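Local coordinates for DNAation factor-related protein 4 (Drosophila melanogaster, PDB 5XPC) that forms higher-order assemblies through its CIDE domain that are functionally important for DNA fragmentation in apoptosis, and is probably a DNA endonuclease, at the interface of chains A and B. Coordinates in Å, arbitrary orientation; residue numbers count along the deposited sequence, not the author numbering. Chains: chain A/B, DNAation factor-related protein 4.

The interface of chains A and B. Residues chain A 59, 61-62, 65; chain B 9-11, 25-26, 36, 69.
The ring of A:Tyr62 carries A:Ser65 OG of its own chain over one face, 3.7 Å above the plane and displaced toward the rim, while the backbone N of B:Ile25 lies on the side of the opposite face, offset past CD1, and B:Gly11 and B:Gln69 line the CD1–CE1 rim. This is a contact between two CIDE domains, in which an acidic turn and short helix (60-64) of one copy meet the paired strands 10-15 and 22-27 of the next; the copies present different surfaces, an arrangement that could repeat and is consistent with the higher-order assemblies CIDE domains form. With CG anti to the backbone N (chi1 -171°), A:Tyr62 reaches along the partner so that its phenol OH donates to B:Gln69 OE1 at 2.6 Å, on a lone pair in the carbonyl plane. Ring and amide cross obliquely, their planes 67° apart. The glutamine, bent at chi2, turns its NE2 toward A:Ser65, making a weak bond to OG and a straighter one to a water that also binds A:Ser65 O. A:Ser65 OG donates to A:Tyr62 O at 2.6 Å, which holds the hydroxyl over the ring face.

At the other end, CG of A:Asp59 sits in the crowded position between the backbone N and the carbonyl carbon (chi1 55°). A:Asp59 OD1 is the N-cap of helix 60-64, accepting the N-H of A:Tyr62 (N to OD1 2.8 Å) nearly along its C–O axis. The syn lone pair of A:Asp59 OD1 takes B:Gly26 N at 3.3 Å. The extended B:Lys36 crosses at about a right angle, its NZ lying above the carboxylate plane, 3.2 Å from A:Asp59 OD2. B:Gly26 O accepts from B:Lys36 NZ at 2.9 Å and so positions it; A:Glu61 OE1 adds a longer salt bridge. Two acidic groups around one ammonium would be expected to stabilise its charge. The bent A:Glu61 lays its CG alongside B:Met9 SD, the two chains pointing the same way, and its CB against B:Gly26 CA.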
loop_
_atom_site.group_PDB
_atom_site.type_symbol
_atom_site.label_atom_id
_atom_site.label_comp_id
_atom_site.label_asym_id
_atom_site.label_seq_id
_atom_site.Cartn_x
_atom_site.Cartn_y
_atom_site.Cartn_z
ATOM N N ASP A 59 1.525 -27.274 18.445
ATOM C CA ASP A 59 1.498 -27.052 19.885
ATOM C C ASP A 59 0.153 -26.457 20.277
ATOM O O ASP A 59 -0.643 -26.038 19.431
ATOM C CB ASP A 59 2.675 -26.168 20.357
ATOM C CG ASP A 59 2.768 -24.824 19.628
ATOM O OD1 ASP A 59 1.738 -24.292 19.180
ATOM O OD2 ASP A 59 3.893 -24.279 19.516
ATOM N N GLU A 61 -0.476 -23.701 21.767
ATOM C CA GLU A 61 -0.614 -22.288 21.430
ATOM C C GLU A 61 -1.159 -22.106 20.016
ATOM O O GLU A 61 -1.985 -21.217 19.771
ATOM C CB GLU A 61 0.729 -21.572 21.596
ATOM C CG GLU A 61 1.224 -21.530 23.037
ATOM C CD GLU A 61 1.823 -22.855 23.527
ATOM O OE1 GLU A 61 2.163 -23.727 22.697
ATOM O OE2 GLU A 61 1.964 -23.016 24.756
ATOM N N TYR A 62 -0.726 -22.941 19.071
ATOM C CA TYR A 62 -1.289 -22.841 17.731
ATOM C C TYR A 62 -2.758 -23.242 17.728
ATOM O O TYR A 62 -3.591 -22.564 17.110
ATOM C CB TYR A 62 -0.505 -23.696 16.723
ATOM C CG TYR A 62 -0.995 -23.393 15.330
ATOM C CD1 TYR A 62 -0.692 -22.174 14.722
ATOM C CD2 TYR A 62 -1.823 -24.282 14.652
ATOM C CE1 TYR A 62 -1.175 -21.867 13.457
ATOM C CE2 TYR A 62 -2.309 -23.984 13.390
ATOM C CZ TYR A 62 -1.993 -22.773 12.803
ATOM O OH TYR A 62 -2.482 -22.470 11.551
ATOM N N SER A 65 -4.973 -20.522 18.725
ATOM C CA SER A 65 -5.089 -19.444 17.749
ATOM C C SER A 65 -6.144 -19.717 16.683
ATOM O O SER A 65 -6.453 -18.814 15.894
ATOM C CB SER A 65 -3.736 -19.196 17.066
ATOM O OG SER A 65 -3.515 -20.145 16.033
ATOM N N MET B 9 0.306 -14.657 22.613
ATOM C CA MET B 9 0.566 -15.703 21.631
ATOM C C MET B 9 -0.239 -15.444 20.365
ATOM O O MET B 9 -1.423 -15.099 20.427
ATOM C CB MET B 9 0.187 -17.079 22.186
ATOM C CG MET B 9 1.099 -17.598 23.261
ATOM S SD MET B 9 2.697 -18.060 22.570
ATOM C CE MET B 9 3.601 -18.404 24.080
ATOM N N ARG B 10 0.408 -15.612 19.215
ATOM C CA ARG B 10 -0.276 -15.603 17.931
ATOM C C ARG B 10 0.101 -16.858 17.158
ATOM O O ARG B 10 1.160 -17.446 17.377
ATOM C CB ARG B 10 0.069 -14.358 17.110
ATOM C CG ARG B 10 -0.185 -13.056 17.854
ATOM C CD ARG B 10 0.431 -11.905 17.093
ATOM N NE ARG B 10 -0.450 -11.453 16.030
ATOM C CZ ARG B 10 -0.037 -10.992 14.854
ATOM N NH1 ARG B 10 1.259 -10.938 14.565
ATOM N NH2 ARG B 10 -0.928 -10.587 13.963
ATOM N N GLY B 11 -0.787 -17.266 16.255
ATOM C CA GLY B 11 -0.533 -18.416 15.406
ATOM C C GLY B 11 0.135 -18.008 14.102
ATOM O O GLY B 11 -0.256 -17.027 13.469
ATOM N N ILE B 25 2.477 -22.943 14.320
ATOM C CA ILE B 25 3.266 -22.708 15.525
ATOM C C ILE B 25 2.737 -21.468 16.228
ATOM O O ILE B 25 2.572 -20.418 15.598
ATOM C CB ILE B 25 4.759 -22.512 15.191
ATOM C CG1 ILE B 25 5.336 -23.777 14.540
ATOM C CG2 ILE B 25 5.537 -22.120 16.436
ATOM C CD1 ILE B 25 6.792 -23.590 14.078
ATOM N N GLY B 26 2.517 -21.573 17.538
ATOM C CA GLY B 26 2.164 -20.411 18.344
ATOM C C GLY B 26 3.404 -19.772 18.951
ATOM O O GLY B 26 4.282 -20.459 19.473
ATOM N N LYS B 36 11.184 -22.358 17.969
ATOM C CA LYS B 36 10.255 -23.458 17.728
ATOM C C LYS B 36 10.382 -23.988 16.304
ATOM O O LYS B 36 10.246 -25.195 16.072
ATOM C CB LYS B 36 8.826 -23.001 18.017
ATOM C CG LYS B 36 8.560 -22.698 19.486
ATOM C CD LYS B 36 7.059 -22.453 19.733
ATOM C CE LYS B 36 6.747 -22.436 21.220
ATOM N NZ LYS B 36 5.288 -22.221 21.505
ATOM N N GLN B 69 -1.384 -16.063 11.199
ATOM C CA GLN B 69 -1.420 -17.122 10.189
ATOM C C GLN B 69 -0.620 -16.793 8.929
ATOM O O GLN B 69 -0.734 -17.518 7.931
ATOM C CB GLN B 69 -2.859 -17.496 9.803
ATOM C CG GLN B 69 -3.743 -17.807 11.004
ATOM C CD GLN B 69 -3.272 -19.035 11.770
ATOM O OE1 GLN B 69 -2.625 -19.912 11.208
ATOM N NE2 GLN B 69 -3.607 -19.103 13.058
HETATM O O HOH W 1 -4.974 -16.873 14.546
#